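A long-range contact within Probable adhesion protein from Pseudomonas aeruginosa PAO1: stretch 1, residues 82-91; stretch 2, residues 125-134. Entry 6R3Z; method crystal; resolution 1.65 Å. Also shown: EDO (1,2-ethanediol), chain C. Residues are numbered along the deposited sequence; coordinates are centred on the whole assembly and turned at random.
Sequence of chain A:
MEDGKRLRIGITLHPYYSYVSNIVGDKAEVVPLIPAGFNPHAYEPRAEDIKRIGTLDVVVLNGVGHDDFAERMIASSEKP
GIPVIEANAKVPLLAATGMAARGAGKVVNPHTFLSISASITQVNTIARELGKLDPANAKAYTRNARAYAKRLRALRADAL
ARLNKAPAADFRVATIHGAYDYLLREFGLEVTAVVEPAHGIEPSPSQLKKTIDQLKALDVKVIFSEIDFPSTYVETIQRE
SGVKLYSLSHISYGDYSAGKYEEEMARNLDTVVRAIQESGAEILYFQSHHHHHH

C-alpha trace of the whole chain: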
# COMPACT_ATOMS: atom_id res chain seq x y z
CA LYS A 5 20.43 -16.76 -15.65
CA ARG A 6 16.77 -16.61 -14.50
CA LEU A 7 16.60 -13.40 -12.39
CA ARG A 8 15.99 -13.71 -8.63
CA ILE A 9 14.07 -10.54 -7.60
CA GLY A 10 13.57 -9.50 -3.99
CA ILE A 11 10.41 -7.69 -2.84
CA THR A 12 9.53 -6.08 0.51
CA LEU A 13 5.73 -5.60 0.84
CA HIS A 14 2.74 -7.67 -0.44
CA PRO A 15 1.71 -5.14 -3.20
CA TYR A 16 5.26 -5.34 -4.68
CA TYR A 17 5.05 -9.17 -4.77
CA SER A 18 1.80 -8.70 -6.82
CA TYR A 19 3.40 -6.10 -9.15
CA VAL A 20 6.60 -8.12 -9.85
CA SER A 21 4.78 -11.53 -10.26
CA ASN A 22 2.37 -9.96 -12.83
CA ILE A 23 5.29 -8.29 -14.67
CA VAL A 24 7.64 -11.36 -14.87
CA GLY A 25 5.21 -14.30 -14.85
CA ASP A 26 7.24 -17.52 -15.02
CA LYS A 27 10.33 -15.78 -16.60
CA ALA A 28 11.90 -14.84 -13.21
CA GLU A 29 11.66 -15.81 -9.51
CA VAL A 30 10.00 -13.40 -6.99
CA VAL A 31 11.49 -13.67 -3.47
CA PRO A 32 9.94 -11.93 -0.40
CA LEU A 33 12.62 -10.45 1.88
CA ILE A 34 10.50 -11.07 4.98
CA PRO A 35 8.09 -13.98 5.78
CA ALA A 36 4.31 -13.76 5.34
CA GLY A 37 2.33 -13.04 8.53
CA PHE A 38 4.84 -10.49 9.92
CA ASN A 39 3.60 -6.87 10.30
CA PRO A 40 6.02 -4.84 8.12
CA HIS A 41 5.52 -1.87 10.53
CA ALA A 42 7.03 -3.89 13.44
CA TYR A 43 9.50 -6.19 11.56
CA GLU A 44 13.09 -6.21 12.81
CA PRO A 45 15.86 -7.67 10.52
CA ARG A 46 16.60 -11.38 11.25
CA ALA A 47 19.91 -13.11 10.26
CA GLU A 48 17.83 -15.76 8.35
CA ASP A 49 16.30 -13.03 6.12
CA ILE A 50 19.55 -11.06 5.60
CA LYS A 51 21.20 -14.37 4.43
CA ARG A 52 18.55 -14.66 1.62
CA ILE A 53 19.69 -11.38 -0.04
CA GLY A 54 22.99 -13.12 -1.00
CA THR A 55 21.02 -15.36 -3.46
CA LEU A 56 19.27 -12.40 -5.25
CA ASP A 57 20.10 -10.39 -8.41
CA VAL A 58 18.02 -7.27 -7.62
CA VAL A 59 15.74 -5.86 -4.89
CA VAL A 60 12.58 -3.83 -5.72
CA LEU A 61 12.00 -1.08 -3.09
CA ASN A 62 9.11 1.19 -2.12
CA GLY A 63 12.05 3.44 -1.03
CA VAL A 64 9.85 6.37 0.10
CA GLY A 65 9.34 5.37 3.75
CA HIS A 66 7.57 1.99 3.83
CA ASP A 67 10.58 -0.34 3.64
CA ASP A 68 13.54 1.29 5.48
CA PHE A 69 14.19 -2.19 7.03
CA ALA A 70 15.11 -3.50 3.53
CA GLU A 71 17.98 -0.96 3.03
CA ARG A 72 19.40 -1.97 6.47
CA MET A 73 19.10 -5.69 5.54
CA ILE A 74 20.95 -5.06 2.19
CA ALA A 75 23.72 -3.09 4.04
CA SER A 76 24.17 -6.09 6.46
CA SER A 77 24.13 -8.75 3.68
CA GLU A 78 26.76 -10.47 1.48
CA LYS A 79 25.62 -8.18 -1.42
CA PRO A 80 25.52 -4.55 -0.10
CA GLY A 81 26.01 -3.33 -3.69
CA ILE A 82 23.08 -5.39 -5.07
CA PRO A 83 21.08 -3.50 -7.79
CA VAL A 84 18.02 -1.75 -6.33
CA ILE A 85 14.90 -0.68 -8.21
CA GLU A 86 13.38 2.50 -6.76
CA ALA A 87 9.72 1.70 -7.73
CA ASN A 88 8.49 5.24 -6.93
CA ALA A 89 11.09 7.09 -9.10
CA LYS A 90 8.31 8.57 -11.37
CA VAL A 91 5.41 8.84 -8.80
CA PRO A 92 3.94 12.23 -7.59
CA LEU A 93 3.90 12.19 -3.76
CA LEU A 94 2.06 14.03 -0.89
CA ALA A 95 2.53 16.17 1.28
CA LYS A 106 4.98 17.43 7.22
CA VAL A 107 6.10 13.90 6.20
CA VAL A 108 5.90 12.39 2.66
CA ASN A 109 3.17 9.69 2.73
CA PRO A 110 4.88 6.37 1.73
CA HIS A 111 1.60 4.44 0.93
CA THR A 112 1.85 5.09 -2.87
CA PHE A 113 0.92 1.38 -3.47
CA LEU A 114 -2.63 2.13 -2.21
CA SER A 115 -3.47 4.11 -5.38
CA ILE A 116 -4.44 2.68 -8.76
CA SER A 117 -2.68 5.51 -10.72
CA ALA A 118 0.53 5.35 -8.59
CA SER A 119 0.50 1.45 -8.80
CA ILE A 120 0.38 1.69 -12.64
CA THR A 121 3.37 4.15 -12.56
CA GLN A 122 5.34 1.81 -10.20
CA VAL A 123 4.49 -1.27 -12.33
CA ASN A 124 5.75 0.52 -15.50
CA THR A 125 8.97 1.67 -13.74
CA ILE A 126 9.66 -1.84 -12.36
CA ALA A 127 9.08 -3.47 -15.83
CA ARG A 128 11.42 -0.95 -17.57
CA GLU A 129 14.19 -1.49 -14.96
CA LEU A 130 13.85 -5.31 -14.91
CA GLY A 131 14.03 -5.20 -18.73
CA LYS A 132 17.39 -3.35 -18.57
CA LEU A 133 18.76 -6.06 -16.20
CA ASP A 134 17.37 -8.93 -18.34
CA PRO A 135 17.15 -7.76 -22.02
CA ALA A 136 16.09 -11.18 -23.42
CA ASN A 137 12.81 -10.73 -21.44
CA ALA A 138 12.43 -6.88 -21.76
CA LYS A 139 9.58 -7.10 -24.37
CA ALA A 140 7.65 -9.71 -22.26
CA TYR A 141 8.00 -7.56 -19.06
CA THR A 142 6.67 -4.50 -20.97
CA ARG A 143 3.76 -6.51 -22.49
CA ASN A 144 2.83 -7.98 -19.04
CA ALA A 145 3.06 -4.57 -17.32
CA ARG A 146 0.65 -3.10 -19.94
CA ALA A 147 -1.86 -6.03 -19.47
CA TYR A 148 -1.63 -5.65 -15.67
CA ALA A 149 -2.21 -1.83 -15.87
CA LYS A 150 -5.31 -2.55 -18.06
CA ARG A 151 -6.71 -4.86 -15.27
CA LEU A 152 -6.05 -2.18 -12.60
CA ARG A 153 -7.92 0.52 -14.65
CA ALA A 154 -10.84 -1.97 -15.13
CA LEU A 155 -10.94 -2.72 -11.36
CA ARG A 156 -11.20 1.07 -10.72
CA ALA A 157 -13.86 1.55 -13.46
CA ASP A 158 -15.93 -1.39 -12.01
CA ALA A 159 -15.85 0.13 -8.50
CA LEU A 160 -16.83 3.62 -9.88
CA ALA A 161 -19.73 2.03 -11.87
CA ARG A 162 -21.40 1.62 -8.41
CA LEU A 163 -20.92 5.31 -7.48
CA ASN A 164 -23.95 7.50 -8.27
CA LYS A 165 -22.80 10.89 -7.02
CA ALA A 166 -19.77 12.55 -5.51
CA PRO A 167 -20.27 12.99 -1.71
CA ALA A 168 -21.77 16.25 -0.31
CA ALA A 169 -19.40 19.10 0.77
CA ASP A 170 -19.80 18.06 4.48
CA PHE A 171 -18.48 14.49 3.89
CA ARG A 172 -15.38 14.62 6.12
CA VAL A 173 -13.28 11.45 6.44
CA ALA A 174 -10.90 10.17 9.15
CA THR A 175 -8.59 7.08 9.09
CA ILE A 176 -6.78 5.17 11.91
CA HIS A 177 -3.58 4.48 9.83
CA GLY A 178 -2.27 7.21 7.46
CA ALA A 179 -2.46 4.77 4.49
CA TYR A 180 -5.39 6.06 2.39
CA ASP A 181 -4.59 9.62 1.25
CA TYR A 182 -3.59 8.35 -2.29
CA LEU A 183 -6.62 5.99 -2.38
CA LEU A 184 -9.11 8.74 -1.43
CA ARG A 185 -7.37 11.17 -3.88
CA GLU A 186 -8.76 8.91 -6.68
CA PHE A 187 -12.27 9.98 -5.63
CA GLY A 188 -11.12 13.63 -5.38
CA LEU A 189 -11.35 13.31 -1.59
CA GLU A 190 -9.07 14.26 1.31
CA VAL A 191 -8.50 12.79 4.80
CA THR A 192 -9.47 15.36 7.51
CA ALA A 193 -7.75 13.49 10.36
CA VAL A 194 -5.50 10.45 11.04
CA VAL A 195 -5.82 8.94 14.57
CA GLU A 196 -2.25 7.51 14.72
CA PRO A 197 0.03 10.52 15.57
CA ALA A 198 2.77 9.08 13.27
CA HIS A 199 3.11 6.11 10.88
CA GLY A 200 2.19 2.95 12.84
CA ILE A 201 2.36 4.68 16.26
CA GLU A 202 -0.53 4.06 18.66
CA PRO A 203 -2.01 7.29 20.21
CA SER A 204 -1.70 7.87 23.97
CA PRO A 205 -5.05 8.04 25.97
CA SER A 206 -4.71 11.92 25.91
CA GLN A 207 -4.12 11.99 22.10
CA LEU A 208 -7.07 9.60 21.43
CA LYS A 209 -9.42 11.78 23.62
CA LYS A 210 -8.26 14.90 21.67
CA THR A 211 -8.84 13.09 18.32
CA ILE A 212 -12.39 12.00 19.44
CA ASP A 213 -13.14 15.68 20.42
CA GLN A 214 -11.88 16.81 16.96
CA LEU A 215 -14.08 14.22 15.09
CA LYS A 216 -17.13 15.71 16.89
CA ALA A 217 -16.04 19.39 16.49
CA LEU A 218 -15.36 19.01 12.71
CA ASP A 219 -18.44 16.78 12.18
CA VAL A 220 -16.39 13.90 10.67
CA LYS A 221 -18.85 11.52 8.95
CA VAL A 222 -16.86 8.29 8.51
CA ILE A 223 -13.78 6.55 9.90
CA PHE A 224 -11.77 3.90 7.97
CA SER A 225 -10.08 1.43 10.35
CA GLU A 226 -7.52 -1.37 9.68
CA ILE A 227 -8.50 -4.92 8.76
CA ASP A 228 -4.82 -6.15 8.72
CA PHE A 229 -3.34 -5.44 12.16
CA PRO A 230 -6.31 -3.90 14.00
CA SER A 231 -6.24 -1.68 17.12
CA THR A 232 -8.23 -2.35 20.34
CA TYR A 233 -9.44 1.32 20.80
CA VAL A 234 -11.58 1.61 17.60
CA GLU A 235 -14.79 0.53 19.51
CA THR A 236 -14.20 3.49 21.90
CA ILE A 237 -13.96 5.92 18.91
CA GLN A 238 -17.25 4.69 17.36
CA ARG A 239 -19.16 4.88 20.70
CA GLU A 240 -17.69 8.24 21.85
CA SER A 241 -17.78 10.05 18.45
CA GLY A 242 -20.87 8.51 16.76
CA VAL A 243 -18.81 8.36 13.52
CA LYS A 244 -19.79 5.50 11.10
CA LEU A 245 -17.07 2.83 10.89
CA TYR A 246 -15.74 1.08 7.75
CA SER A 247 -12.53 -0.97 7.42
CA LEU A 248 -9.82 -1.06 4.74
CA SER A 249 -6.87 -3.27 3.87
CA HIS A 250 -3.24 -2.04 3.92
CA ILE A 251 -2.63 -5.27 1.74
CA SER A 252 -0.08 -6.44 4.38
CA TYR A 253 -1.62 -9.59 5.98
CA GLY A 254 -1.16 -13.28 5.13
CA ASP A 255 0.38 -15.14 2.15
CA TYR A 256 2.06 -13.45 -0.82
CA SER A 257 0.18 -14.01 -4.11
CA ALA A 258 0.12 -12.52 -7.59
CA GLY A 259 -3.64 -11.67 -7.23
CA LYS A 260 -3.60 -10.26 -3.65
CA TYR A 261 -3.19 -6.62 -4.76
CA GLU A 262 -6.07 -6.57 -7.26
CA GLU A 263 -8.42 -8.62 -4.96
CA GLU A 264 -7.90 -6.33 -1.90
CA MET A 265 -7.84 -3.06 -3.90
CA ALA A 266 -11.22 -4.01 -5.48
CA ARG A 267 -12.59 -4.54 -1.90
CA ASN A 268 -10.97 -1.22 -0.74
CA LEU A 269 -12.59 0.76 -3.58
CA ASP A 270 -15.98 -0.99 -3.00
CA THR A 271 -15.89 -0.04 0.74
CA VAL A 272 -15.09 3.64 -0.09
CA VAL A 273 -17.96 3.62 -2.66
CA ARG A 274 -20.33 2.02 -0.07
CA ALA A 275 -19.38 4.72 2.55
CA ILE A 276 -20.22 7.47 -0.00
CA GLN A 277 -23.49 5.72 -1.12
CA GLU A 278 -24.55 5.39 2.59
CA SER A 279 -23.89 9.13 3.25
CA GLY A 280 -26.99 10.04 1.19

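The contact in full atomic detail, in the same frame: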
# COMPACT_ATOMS: atom_id res chain seq x y z
N ILE A 82 24.10 -4.77 -4.22
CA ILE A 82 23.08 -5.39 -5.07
C ILE A 82 22.25 -4.30 -5.81
O ILE A 82 21.88 -3.30 -5.18
CB ILE A 82 22.17 -6.37 -4.24
CG1 ILE A 82 21.37 -7.33 -5.16
CG2 ILE A 82 21.23 -5.63 -3.26
CD1 ILE A 82 20.62 -8.44 -4.44
N PRO A 83 21.94 -4.48 -7.11
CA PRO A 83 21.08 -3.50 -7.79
C PRO A 83 19.73 -3.32 -7.06
O PRO A 83 19.15 -4.28 -6.53
CB PRO A 83 20.89 -4.09 -9.19
CG PRO A 83 22.12 -4.94 -9.40
CD PRO A 83 22.34 -5.56 -8.04
N VAL A 84 19.26 -2.08 -7.01
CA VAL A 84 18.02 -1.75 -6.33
C VAL A 84 17.13 -0.96 -7.29
O VAL A 84 17.59 -0.01 -7.95
CB VAL A 84 18.33 -0.98 -5.02
CG1 VAL A 84 17.20 -0.05 -4.61
CG2 VAL A 84 18.70 -1.95 -3.88
N ILE A 85 15.88 -1.39 -7.39
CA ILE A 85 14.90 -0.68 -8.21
C ILE A 85 14.06 0.20 -7.31
O ILE A 85 13.33 -0.31 -6.43
CB ILE A 85 14.03 -1.64 -9.08
CG1 ILE A 85 14.90 -2.35 -10.14
CG2 ILE A 85 12.84 -0.90 -9.71
CD1 ILE A 85 14.18 -3.52 -10.86
N GLU A 86 14.17 1.51 -7.51
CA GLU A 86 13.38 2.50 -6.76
C GLU A 86 12.02 2.59 -7.50
O GLU A 86 11.89 3.31 -8.51
CB GLU A 86 14.11 3.86 -6.68
CG GLU A 86 15.38 3.82 -5.83
CD GLU A 86 15.22 3.65 -4.32
OE1 GLU A 86 14.08 3.75 -3.81
OE2 GLU A 86 16.25 3.43 -3.65
N ALA A 87 11.03 1.80 -7.05
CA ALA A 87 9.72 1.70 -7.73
C ALA A 87 9.00 3.03 -7.91
O ALA A 87 8.22 3.19 -8.86
CB ALA A 87 8.82 0.73 -6.98
N ASN A 88 9.20 3.96 -6.97
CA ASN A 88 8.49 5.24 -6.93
C ASN A 88 9.21 6.38 -7.65
O ASN A 88 8.76 7.53 -7.54
CB ASN A 88 8.20 5.61 -5.47
CG ASN A 88 7.05 4.80 -4.92
OD1 ASN A 88 5.90 4.96 -5.36
ND2 ASN A 88 7.33 3.88 -4.01
N ALA A 89 10.28 6.07 -8.40
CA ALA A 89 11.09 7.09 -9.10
C ALA A 89 10.28 8.11 -9.92
O ALA A 89 10.67 9.28 -9.96
CB ALA A 89 12.14 6.44 -9.98
N LYS A 90 9.15 7.69 -10.52
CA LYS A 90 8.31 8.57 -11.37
C LYS A 90 6.94 8.97 -10.76
O LYS A 90 6.13 9.61 -11.44
CB LYS A 90 8.12 7.94 -12.77
CG LYS A 90 9.39 7.38 -13.43
CD LYS A 90 10.34 8.47 -13.93
CE LYS A 90 11.51 7.89 -14.69
NZ LYS A 90 11.15 7.48 -16.07
N VAL A 91 6.68 8.60 -9.49
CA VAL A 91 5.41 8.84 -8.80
C VAL A 91 5.29 10.22 -8.09
O VAL A 91 6.11 10.51 -7.21
CB VAL A 91 5.10 7.68 -7.80
CG1 VAL A 91 3.83 7.95 -7.00
CG2 VAL A 91 5.01 6.33 -8.52
N THR A 125 7.57 1.40 -14.12
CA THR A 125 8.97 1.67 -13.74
C THR A 125 9.70 0.36 -13.46
O THR A 125 10.81 0.15 -13.97
CB THR A 125 9.02 2.64 -12.55
OG1 THR A 125 8.54 3.92 -13.01
CG2 THR A 125 10.43 2.83 -12.00
N ILE A 126 9.07 -0.54 -12.67
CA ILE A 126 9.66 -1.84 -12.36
C ILE A 126 9.93 -2.63 -13.66
O ILE A 126 11.05 -3.12 -13.84
CB ILE A 126 8.79 -2.63 -11.33
CG1 ILE A 126 8.75 -1.88 -9.96
CG2 ILE A 126 9.34 -4.05 -11.13
CD1 ILE A 126 7.53 -2.24 -9.06
N ALA A 127 8.94 -2.72 -14.57
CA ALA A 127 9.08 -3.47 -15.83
C ALA A 127 10.24 -2.93 -16.69
O ALA A 127 10.99 -3.72 -17.26
CB ALA A 127 7.78 -3.43 -16.62
N ARG A 128 10.37 -1.59 -16.78
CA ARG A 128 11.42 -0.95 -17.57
C ARG A 128 12.80 -1.32 -16.98
O ARG A 128 13.71 -1.69 -17.72
CB ARG A 128 11.24 0.58 -17.55
CG ARG A 128 12.37 1.32 -18.29
CD ARG A 128 12.09 2.80 -18.41
NE ARG A 128 10.97 3.04 -19.32
CZ ARG A 128 10.66 4.22 -19.85
NH1 ARG A 128 11.41 5.29 -19.58
NH2 ARG A 128 9.62 4.34 -20.67
N GLU A 129 12.93 -1.21 -15.65
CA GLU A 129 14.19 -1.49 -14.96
C GLU A 129 14.58 -2.97 -14.99
O GLU A 129 15.75 -3.28 -15.21
CB GLU A 129 14.18 -0.92 -13.53
CG GLU A 129 14.20 0.60 -13.48
CD GLU A 129 15.30 1.23 -14.33
OE1 GLU A 129 16.49 0.92 -14.10
OE2 GLU A 129 14.97 2.02 -15.24
N LEU A 130 13.59 -3.88 -14.82
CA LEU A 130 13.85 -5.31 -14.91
C LEU A 130 14.30 -5.66 -16.34
O LEU A 130 15.21 -6.47 -16.51
CB LEU A 130 12.63 -6.15 -14.51
CG LEU A 130 12.30 -6.17 -13.03
CD1 LEU A 130 10.96 -6.85 -12.79
CD2 LEU A 130 13.42 -6.86 -12.21
N GLY A 131 13.68 -5.02 -17.33
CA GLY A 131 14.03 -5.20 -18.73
C GLY A 131 15.47 -4.84 -19.04
O GLY A 131 16.12 -5.50 -19.87
N LYS A 132 15.99 -3.78 -18.39
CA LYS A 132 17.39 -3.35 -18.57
C LYS A 132 18.37 -4.38 -17.97
O LYS A 132 19.44 -4.61 -18.52
CB LYS A 132 17.62 -1.97 -17.96
CG LYS A 132 16.94 -0.83 -18.70
CD LYS A 132 17.10 0.46 -17.92
CE LYS A 132 16.39 1.62 -18.56
NZ LYS A 132 16.45 2.83 -17.68
N LEU A 133 17.97 -5.03 -16.86
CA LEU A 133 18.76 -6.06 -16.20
C LEU A 133 18.70 -7.39 -16.93
O LEU A 133 19.64 -8.17 -16.84
CB LEU A 133 18.29 -6.25 -14.74
CG LEU A 133 18.45 -5.03 -13.81
CD1 LEU A 133 17.69 -5.25 -12.52
CD2 LEU A 133 19.93 -4.76 -13.46
N ASP A 134 17.59 -7.65 -17.65
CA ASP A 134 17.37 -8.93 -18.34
C ASP A 134 16.80 -8.65 -19.74
O ASP A 134 15.59 -8.85 -19.96
CB ASP A 134 16.43 -9.78 -17.47
CG ASP A 134 16.13 -11.20 -17.94
OD1 ASP A 134 16.92 -11.74 -18.75
OD2 ASP A 134 15.12 -11.76 -17.50
C1 EDO C . 19.14 -0.85 -10.78
O1 EDO C . 18.80 -1.83 -11.75
C2 EDO C . 18.59 0.54 -11.19
O2 EDO C . 17.17 0.50 -11.35
O HOH W 1 7.89 5.20 -10.68
O HOH W 2 10.50 4.62 -15.10

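The strand Val 84 to Glu 86 runs nearly antiparallel to the helix that runs through Thr 125 to Leu 133, their directions 153° apart and their axes 8.8 Å apart at closest approach. No direct hydrogen bond joins the two stretches; apolar packing and bridging water do.

Thr 125 suits its place by being both polar and apolar. Its CG2 lies 3.8 Å from Glu 86 O, while OG1 hydrogen-bonds two waters. One, 2.7 Å from Thr 125 OG1, donates to Ala 87 O and accepts from Lys 90 N; the other accepts from Lys 90 NZ. Ile 126 sets its CD1 3.8 Å from Ala 87 CB, the one methyl Ala 87 has to offer; their CA atoms are 5.8 Å apart. Its CG1 lies 4.2 Å from CG2 of Ile 85, which is buried and points toward the helix. Arg 128, at the exposed margin, brings NH1 within 4.1 Å of Lys 90 NZ, a pairing of like charges.

Glu 129 gives its CB to Ile 85 CD1 (3.7 Å), but its carboxylate leads away: OE2 forms a salt bridge with Lys 132 NZ (3.0 Å), and OE1 accepts from ethanediol O2 (2.9 Å). Leu 130 CD2 also meets Ile 85 CD1, at 3.7 Å, apolar branches that exclude water. Exposed Leu 133 borders this patch, its CD1 4.3 Å from Ile 85 CD1 and its CD2 4.4 Å from Pro 83 CB.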